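Local coordinates for fatty acid synthase 1, isoform A (Drosophila melanogaster, PDB 6FN6), which carries out the dehydratase, enoylreductase and ketoreductase steps of fatty acid synthesis in its modifying region and probably makes long-chain saturated fatty acids from acetyl-CoA and malonyl-CoA, at the interface of chains A and B. Residues are numbered along the deposited sequence; one frame, centred on the assembly and turned at random. Chains: chain A/B, Fatty acid synthase 1, isoform A.

Both contacts join the two copies of the modifying region, and the centres of their C-alpha atoms lie about 29 Å apart. They share no residue. In contact 1 like meets like: strand 830-833 of the enoylreductase pairs with its own counterpart near the two-fold axis. In contact 2 unlike parts meet: enoylreductase helix 768-775 of one chain rests on the dehydratase of the other, so the chains are linked across domain types as well. The centre of contact 1 is about 34 Å from A:His24, the predicted dehydratase base, and that of contact 2 about 49 Å, so neither lies at that dehydratase centre; both probably serve assembly.

Contact 1: the interface of chains A and B. Residues chain A 697, 702, 814, 831-835, 838; chain B 803, 825-826, 828-830.
Strand 830-833 of each chain runs antiparallel to its two-fold mate, A:His832 bridging to B:Ser830, and A:Gly833 N donates to B:Thr829 O at 3.0 Å, nearly along the C=O axis. These edges belong to the enoylreductase, a member of the medium-chain dehydrogenase/reductase family, whose nucleotide-binding part pairs sheet to sheet here. B:Asn828 points its amide into chain A, with CG anti to its own backbone N (chi1 -159°). Its OD1 is gripped twice: A:Arg702 NH1 comes to 3.0 Å, and A:Leu835 N to 3.0 Å in an almost straight bond (171° at H). Both donors stand above the carbonyl plane. In the amide plane, ND2 meets A:Tyr697 OH tip to tip at 3.2 Å and, within chain B, B:Asn803 OD1 at 2.8 Å, which fixes the amide's rotation and distinguishes its oxygen from its nitrogen. The A:Arg702 chain, bent at chi2 and chi3, turns its guanidinium 73° from that amide. NE donates to A:His832 ND1 at 3.2 Å, while NH2 donates to A:Gly833 O. A:Gly833 O and B:Asn828 OD1 can each only accept, so their close approach is a clash, its repulsion perhaps partly offset by the guanidinium, which donates to both. B:Ser830 OG lies 3.0 Å from A:His832 ND1, suited to a further hydrogen bond. On the apolar flank, A:Phe831 CD1 sits over the centre of the B:Phe825 ring, 3.4 Å from CZ.

Contact 2: the interface of chains A and B. Residues chain A 770, 773-774, 777-778; chain B 115, 117, 230-231.
The flat guanidinium of A:Arg774 meets B:Leu117 at its edge: methyl CD2 lies in the guanidinium plane, 4.0 Å from NH1, and the two side chains slide past each other in opposite directions. The carboxylate of B:Asp230 is turned 89° from the guanidinium, and its OD2 stays 5.9 Å from A:Arg774 NH1. The opposite charges therefore form no salt bridge, though they may still attract through space. A:Gln770, bent at chi2, reaches tip to tip toward B:Leu115, whose CD2 methyl touches the amide carbon CD at 3.8 Å; the amide makes a van der Waals contact there rather than a polar one.

The site is a docking surface between domains: helix 768-775 of the enoylreductase in chain A lies against B:Asp230 and B:Ile231, in the predicted C-terminal hotdog fold of the dehydratase. B:Ile231 crosses A:Gln770 at about a right angle and sets its CG2 branch 3.8 Å from the A:Gln770 CA, against the helix backbone. One turn on, A:Leu773 brings CB to 3.4 Å from B:Asp230 O, with CD1 alongside the same carbonyl. No nitrogen or oxygen bonds directly across, so fit and apolar packing carry much of the contact. B:Asp230 holds CG in the crowded position between its backbone N and carbonyl carbon (chi1 39°), which lets OD1 accept from B:Ile231 N, the donor standing above the carboxylate plane. OD2 then faces the helix end, where a water bridges the chains, 2.5 Å from B:Asp230 OD2 and 2.7 Å from A:Arg774 O.

Contact 1: the interface of chains A and B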
ATOM      1  N   TYR A 697      -7.637  23.579  -1.860  1.00 44.93           N
ATOM      2  CA  TYR A 697      -6.515  23.101  -1.064  1.00 45.68           C
ATOM      3  C   TYR A 697      -5.967  21.798  -1.644  1.00 46.23           C
ATOM      4  O   TYR A 697      -4.789  21.478  -1.477  1.00 47.33           O
ATOM      5  CB  TYR A 697      -6.920  22.886   0.396  1.00 45.32           C
ATOM      6  CG  TYR A 697      -5.796  22.301   1.221  1.00 46.44           C
ATOM      7  CD1 TYR A 697      -4.660  23.048   1.504  1.00 47.69           C
ATOM      8  CD2 TYR A 697      -5.856  20.997   1.692  1.00 46.61           C
ATOM      9  CE1 TYR A 697      -3.625  22.520   2.245  1.00 49.11           C
ATOM     10  CE2 TYR A 697      -4.820  20.460   2.435  1.00 48.00           C
ATOM     11  CZ  TYR A 697      -3.707  21.226   2.707  1.00 49.26           C
ATOM     12  OH  TYR A 697      -2.669  20.705   3.443  1.00 51.02           O
ATOM     13  N   ARG A 702      -2.000  21.505  -2.967  1.00 53.79           N
ATOM     14  CA  ARG A 702      -1.334  20.213  -2.872  1.00 50.45           C
ATOM     15  C   ARG A 702      -1.020  19.627  -4.250  1.00 46.25           C
ATOM     16  O   ARG A 702       0.130  19.294  -4.542  1.00 46.69           O
ATOM     17  CB  ARG A 702      -2.202  19.240  -2.071  1.00 51.53           C
ATOM     18  CG  ARG A 702      -2.428  19.666  -0.624  1.00 52.76           C
ATOM     19  CD  ARG A 702      -1.186  19.459   0.228  1.00 54.19           C
ATOM     20  NE  ARG A 702      -0.907  18.040   0.443  1.00 53.71           N
ATOM     21  CZ  ARG A 702      -1.372  17.324   1.463  1.00 52.06           C
ATOM     22  NH1 ARG A 702      -2.141  17.882   2.386  1.00 51.82           N
ATOM     23  NH2 ARG A 702      -1.060  16.042   1.562  1.00 51.57           N
ATOM     24  N   LEU A 814      -7.823   5.102   4.976  1.00 44.90           N
ATOM     25  CA  LEU A 814      -6.860   5.743   5.863  1.00 47.37           C
ATOM     26  C   LEU A 814      -7.059   5.240   7.286  1.00 49.89           C
ATOM     27  O   LEU A 814      -6.103   4.844   7.953  1.00 48.03           O
ATOM     28  CB  LEU A 814      -6.997   7.265   5.810  1.00 48.24           C
ATOM     29  CG  LEU A 814      -6.068   7.986   4.828  1.00 49.21           C
ATOM     30  CD1 LEU A 814      -6.172   7.395   3.427  1.00 50.93           C
ATOM     31  CD2 LEU A 814      -6.363   9.478   4.809  1.00 47.04           C
ATOM     32  N   PHE A 831       1.265  10.556  -3.502  1.00 45.53           N
ATOM     33  CA  PHE A 831       0.007  10.284  -2.822  1.00 41.76           C
ATOM     34  C   PHE A 831      -0.192  11.330  -1.730  1.00 41.81           C
ATOM     35  O   PHE A 831       0.682  11.528  -0.888  1.00 41.77           O
ATOM     36  CB  PHE A 831      -0.004   8.875  -2.233  1.00 41.16           C
ATOM     37  CG  PHE A 831      -1.379   8.374  -1.895  1.00 41.53           C
ATOM     38  CD1 PHE A 831      -2.028   8.802  -0.748  1.00 40.41           C
ATOM     39  CD2 PHE A 831      -2.025   7.477  -2.729  1.00 42.98           C
ATOM     40  CE1 PHE A 831      -3.292   8.346  -0.441  1.00 38.95           C
ATOM     41  CE2 PHE A 831      -3.289   7.015  -2.425  1.00 42.43           C
ATOM     42  CZ  PHE A 831      -3.923   7.453  -1.281  1.00 40.40           C
ATOM     43  N   HIS A 832      -1.336  12.007  -1.761  1.00 43.92           N
ATOM     44  CA  HIS A 832      -1.617  13.085  -0.816  1.00 48.00           C
ATOM     45  C   HIS A 832      -2.810  12.791   0.079  1.00 43.70           C
ATOM     46  O   HIS A 832      -3.947  12.717  -0.390  1.00 48.91           O
ATOM     47  CB  HIS A 832      -1.872  14.390  -1.565  1.00 50.25           C
ATOM     48  CG  HIS A 832      -0.649  14.966  -2.204  1.00 53.13           C
ATOM     49  ND1 HIS A 832       0.213  15.808  -1.536  1.00 53.81           N
ATOM     50  CD2 HIS A 832      -0.138  14.811  -3.448  1.00 54.53           C
ATOM     51  CE1 HIS A 832       1.199  16.154  -2.343  1.00 55.63           C
ATOM     52  NE2 HIS A 832       1.011  15.562  -3.510  1.00 56.11           N
ATOM     53  N   GLY A 833      -2.547  12.635   1.372  1.00 37.48           N
ATOM     54  CA  GLY A 833      -3.606  12.618   2.361  1.00 36.58           C
ATOM     55  C   GLY A 833      -4.051  14.044   2.618  1.00 36.89           C
ATOM     56  O   GLY A 833      -3.261  14.872   3.069  1.00 37.27           O
ATOM     57  N   ILE A 834      -5.315  14.334   2.329  1.00 44.89           N
ATOM     58  CA  ILE A 834      -5.816  15.701   2.401  1.00 48.72           C
ATOM     59  C   ILE A 834      -6.901  15.830   3.460  1.00 49.92           C
ATOM     60  O   ILE A 834      -8.022  15.353   3.284  1.00 49.76           O
ATOM     61  CB  ILE A 834      -6.325  16.164   1.027  1.00 52.65           C
ATOM     62  CG1 ILE A 834      -5.163  16.224   0.035  1.00 56.72           C
ATOM     63  CG2 ILE A 834      -7.011  17.525   1.126  1.00 52.06           C
ATOM     64  CD1 ILE A 834      -5.588  16.129  -1.400  1.00 59.31           C
ATOM     65  N   LEU A 835      -6.546  16.475   4.566  1.00 44.94           N
ATOM     66  CA  LEU A 835      -7.487  16.745   5.639  1.00 46.91           C
ATOM     67  C   LEU A 835      -7.667  18.247   5.803  1.00 42.91           C
ATOM     68  O   LEU A 835      -6.775  18.935   6.299  1.00 37.97           O
ATOM     69  CB  LEU A 835      -6.999  16.139   6.956  1.00 54.46           C
ATOM     70  CG  LEU A 835      -7.000  14.617   7.116  1.00 62.34           C
ATOM     71  CD1 LEU A 835      -5.977  13.930   6.211  1.00 67.15           C
ATOM     72  CD2 LEU A 835      -6.755  14.258   8.570  1.00 63.28           C
ATOM     73  N   SER A 838      -6.964  19.796   9.219  1.00 80.15           N
ATOM     74  CA  SER A 838      -5.581  20.136   9.534  1.00 76.53           C
ATOM     75  C   SER A 838      -5.255  21.579   9.145  1.00 71.22           C
ATOM     76  O   SER A 838      -4.373  22.203   9.735  1.00 70.95           O
ATOM     77  CB  SER A 838      -4.624  19.174   8.828  1.00 77.69           C
ATOM     78  OG  SER A 838      -4.813  17.848   9.292  1.00 76.75           O
TER
ATOM     79  N   ASN B 803       1.631  16.803   8.632  1.00 48.05           N
ATOM     80  CA  ASN B 803       1.910  17.541   7.402  1.00 48.82           C
ATOM     81  C   ASN B 803       3.254  17.127   6.799  1.00 48.39           C
ATOM     82  O   ASN B 803       3.798  17.818   5.935  1.00 49.13           O
ATOM     83  CB  ASN B 803       1.896  19.049   7.660  1.00 50.29           C
ATOM     84  CG  ASN B 803       0.581  19.531   8.238  1.00 50.88           C
ATOM     85  OD1 ASN B 803      -0.484  19.007   7.913  1.00 50.59           O
ATOM     86  ND2 ASN B 803       0.648  20.541   9.096  1.00 51.84           N
ATOM     87  N   PHE B 825      -1.366   8.629   6.151  1.00 43.62           N
ATOM     88  CA  PHE B 825      -1.924   9.759   5.419  1.00 44.38           C
ATOM     89  C   PHE B 825      -2.982  10.500   6.239  1.00 45.05           C
ATOM     90  O   PHE B 825      -3.404  11.594   5.865  1.00 45.88           O
ATOM     91  CB  PHE B 825      -2.519   9.288   4.090  1.00 44.56           C
ATOM     92  CG  PHE B 825      -1.507   8.700   3.153  1.00 44.02           C
ATOM     93  CD1 PHE B 825      -0.461   9.469   2.670  1.00 44.09           C
ATOM     94  CD2 PHE B 825      -1.607   7.381   2.744  1.00 43.58           C
ATOM     95  CE1 PHE B 825       0.475   8.929   1.810  1.00 43.65           C
ATOM     96  CE2 PHE B 825      -0.676   6.837   1.880  1.00 43.48           C
ATOM     97  CZ  PHE B 825       0.367   7.614   1.411  1.00 43.15           C
ATOM     98  N   LEU B 826      -3.398   9.913   7.360  1.00 44.81           N
ATOM     99  CA  LEU B 826      -4.291  10.600   8.291  1.00 45.42           C
ATOM    100  C   LEU B 826      -3.627  11.866   8.824  1.00 45.76           C
ATOM    101  O   LEU B 826      -4.300  12.811   9.230  1.00 46.54           O
ATOM    102  CB  LEU B 826      -4.669   9.689   9.462  1.00 45.09           C
ATOM    103  CG  LEU B 826      -5.724   8.611   9.207  1.00 45.19           C
ATOM    104  CD1 LEU B 826      -5.739   7.592  10.338  1.00 44.84           C
ATOM    105  CD2 LEU B 826      -7.099   9.235   9.036  1.00 46.18           C
ATOM    106  N   ASN B 828      -2.163  14.064   7.273  1.00 46.82           N
ATOM    107  CA  ASN B 828      -2.121  15.078   6.224  1.00 47.74           C
ATOM    108  C   ASN B 828      -0.764  15.085   5.527  1.00 47.44           C
ATOM    109  O   ASN B 828      -0.225  16.142   5.207  1.00 48.25           O
ATOM    110  CB  ASN B 828      -2.421  16.458   6.807  1.00 48.91           C
ATOM    111  CG  ASN B 828      -2.883  17.446   5.756  1.00 50.21           C
ATOM    112  OD1 ASN B 828      -3.624  17.096   4.841  1.00 50.43           O
ATOM    113  ND2 ASN B 828      -2.447  18.691   5.886  1.00 51.26           N
ATOM    114  N   THR B 829      -0.225  13.895   5.290  1.00 46.40           N
ATOM    115  CA  THR B 829       1.121  13.748   4.754  1.00 46.05           C
ATOM    116  C   THR B 829       1.129  13.494   3.247  1.00 46.09           C
ATOM    117  O   THR B 829       0.079  13.340   2.622  1.00 46.37           O
ATOM    118  CB  THR B 829       1.860  12.596   5.446  1.00 45.02           C
ATOM    119  OG1 THR B 829       1.038  11.424   5.431  1.00 44.43           O
ATOM    120  CG2 THR B 829       2.187  12.965   6.878  1.00 45.13           C
ATOM    121  N   SER B 830       2.331  13.456   2.677  1.00 45.91           N
ATOM    122  CA  SER B 830       2.514  13.132   1.267  1.00 45.87           C
ATOM    123  C   SER B 830       3.624  12.102   1.094  1.00 44.96           C
ATOM    124  O   SER B 830       4.643  12.156   1.783  1.00 44.80           O
ATOM    125  CB  SER B 830       2.845  14.391   0.461  1.00 47.00           C
ATOM    126  OG  SER B 830       1.991  15.462   0.816  1.00 94.99           O
TER

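Contact 2: the interface of chains A and B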
ATOM      1  N   GLN A 770     -11.629   0.904 -16.823  1.00 50.89           N
ATOM      2  CA  GLN A 770     -11.531   0.564 -18.237  1.00 52.39           C
ATOM      3  C   GLN A 770     -11.836   1.790 -19.083  1.00 55.65           C
ATOM      4  O   GLN A 770     -11.158   2.054 -20.073  1.00 61.39           O
ATOM      5  CB  GLN A 770     -12.486  -0.578 -18.598  1.00 53.36           C
ATOM      6  CG  GLN A 770     -12.057  -1.947 -18.088  1.00 52.79           C
ATOM      7  CD  GLN A 770     -12.152  -2.064 -16.582  1.00 51.28           C
ATOM      8  OE1 GLN A 770     -13.162  -1.693 -15.981  1.00 51.11           O
ATOM      9  NE2 GLN A 770     -11.099  -2.581 -15.960  1.00 50.28           N
ATOM     10  N   LEU A 773      -8.835   4.374 -18.962  1.00 61.81           N
ATOM     11  CA  LEU A 773      -7.679   3.837 -19.665  1.00 66.08           C
ATOM     12  C   LEU A 773      -7.952   3.803 -21.168  1.00 69.67           C
ATOM     13  O   LEU A 773      -7.048   4.025 -21.975  1.00 71.66           O
ATOM     14  CB  LEU A 773      -7.334   2.438 -19.147  1.00 70.09           C
ATOM     15  CG  LEU A 773      -6.828   2.355 -17.703  1.00 70.96           C
ATOM     16  CD1 LEU A 773      -6.592   0.908 -17.299  1.00 69.86           C
ATOM     17  CD2 LEU A 773      -5.554   3.166 -17.508  1.00 71.31           C
ATOM     18  N   ARG A 774      -9.198   3.520 -21.541  1.00 64.28           N
ATOM     19  CA  ARG A 774      -9.590   3.499 -22.949  1.00 70.63           C
ATOM     20  C   ARG A 774      -9.518   4.885 -23.577  1.00 70.35           C
ATOM     21  O   ARG A 774      -9.016   5.051 -24.691  1.00 71.96           O
ATOM     22  CB  ARG A 774     -11.010   2.960 -23.112  1.00 77.43           C
ATOM     23  CG  ARG A 774     -11.101   1.593 -23.763  1.00 86.52           C
ATOM     24  CD  ARG A 774     -12.534   1.287 -24.157  1.00 94.34           C
ATOM     25  NE  ARG A 774     -13.379   1.049 -22.991  1.00 99.65           N
ATOM     26  CZ  ARG A 774     -13.617  -0.148 -22.461  1.00105.58           C
ATOM     27  NH1 ARG A 774     -13.077  -1.242 -22.985  1.00106.54           N
ATOM     28  NH2 ARG A 774     -14.403  -0.250 -21.398  1.00108.43           N
ATOM     29  N   LYS A 777      -6.056   6.018 -23.766  1.00 80.14           N
ATOM     30  CA  LYS A 777      -5.222   5.081 -24.515  1.00 78.86           C
ATOM     31  C   LYS A 777      -4.105   4.519 -23.638  1.00 72.87           C
ATOM     32  O   LYS A 777      -2.968   4.371 -24.086  1.00 71.82           O
ATOM     33  CB  LYS A 777      -4.627   5.757 -25.754  1.00 78.76           C
ATOM     34  CG  LYS A 777      -5.603   5.929 -26.912  1.00 77.90           C
ATOM     35  CD  LYS A 777      -4.898   6.497 -28.136  1.00 79.33           C
ATOM     36  CE  LYS A 777      -5.683   6.258 -29.417  1.00 80.18           C
ATOM     37  NZ  LYS A 777      -4.890   6.623 -30.630  1.00 77.86           N
ATOM     38  N   GLY A 778      -4.437   4.217 -22.386  1.00 61.57           N
ATOM     39  CA  GLY A 778      -3.488   3.611 -21.469  1.00 57.44           C
ATOM     40  C   GLY A 778      -2.609   4.615 -20.744  1.00 55.73           C
ATOM     41  O   GLY A 778      -1.887   4.259 -19.812  1.00 55.08           O
TER
ATOM     42  N   LEU B 115     -15.251  -8.990 -17.662  1.00 58.71           N
ATOM     43  CA  LEU B 115     -15.409  -7.683 -18.294  1.00 62.55           C
ATOM     44  C   LEU B 115     -16.271  -7.773 -19.552  1.00 74.43           C
ATOM     45  O   LEU B 115     -16.168  -8.743 -20.305  1.00 76.01           O
ATOM     46  CB  LEU B 115     -14.045  -7.093 -18.651  1.00 55.65           C
ATOM     47  CG  LEU B 115     -13.120  -6.670 -17.510  1.00 53.65           C
ATOM     48  CD1 LEU B 115     -11.757  -6.286 -18.070  1.00 51.95           C
ATOM     49  CD2 LEU B 115     -13.717  -5.520 -16.721  1.00 56.07           C
ATOM     50  N   LEU B 117     -16.364  -7.373 -22.757  1.00101.51           N
ATOM     51  CA  LEU B 117     -15.470  -7.138 -23.885  1.00 97.45           C
ATOM     52  C   LEU B 117     -15.861  -7.934 -25.125  1.00 98.23           C
ATOM     53  O   LEU B 117     -16.118  -9.136 -25.053  1.00 91.78           O
ATOM     54  CB  LEU B 117     -14.032  -7.474 -23.488  1.00 90.21           C
ATOM     55  CG  LEU B 117     -13.379  -6.489 -22.518  1.00 85.53           C
ATOM     56  CD1 LEU B 117     -12.145  -7.095 -21.874  1.00 82.39           C
ATOM     57  CD2 LEU B 117     -13.016  -5.204 -23.253  1.00 83.32           C
ATOM     58  N   ASP B 230      -4.468  -1.027 -23.663  1.00 64.71           N
ATOM     59  CA  ASP B 230      -4.871   0.142 -22.885  1.00 66.63           C
ATOM     60  C   ASP B 230      -5.328  -0.244 -21.478  1.00 62.80           C
ATOM     61  O   ASP B 230      -4.928   0.383 -20.498  1.00 60.17           O
ATOM     62  CB  ASP B 230      -5.978   0.927 -23.605  1.00 71.12           C
ATOM     63  CG  ASP B 230      -7.000   0.031 -24.280  1.00 70.01           C
ATOM     64  OD1 ASP B 230      -6.978  -1.197 -24.049  1.00 58.57           O
ATOM     65  OD2 ASP B 230      -7.832   0.560 -25.047  1.00 72.80           O
ATOM     66  N   ILE B 231      -6.170  -1.269 -21.379  1.00 69.97           N
ATOM     67  CA  ILE B 231      -6.714  -1.687 -20.090  1.00 69.37           C
ATOM     68  C   ILE B 231      -5.874  -2.808 -19.477  1.00 65.69           C
ATOM     69  O   ILE B 231      -6.084  -3.193 -18.326  1.00 63.73           O
ATOM     70  CB  ILE B 231      -8.185  -2.126 -20.225  1.00 69.84           C
ATOM     71  CG1 ILE B 231      -8.307  -3.307 -21.196  1.00 70.85           C
ATOM     72  CG2 ILE B 231      -9.039  -0.955 -20.688  1.00 70.10           C
ATOM     73  CD1 ILE B 231      -9.680  -3.939 -21.227  1.00 72.11           C
TER
HETATM   74  O   HOH W   1      -8.178   2.805 -26.002  1.00 90.59           O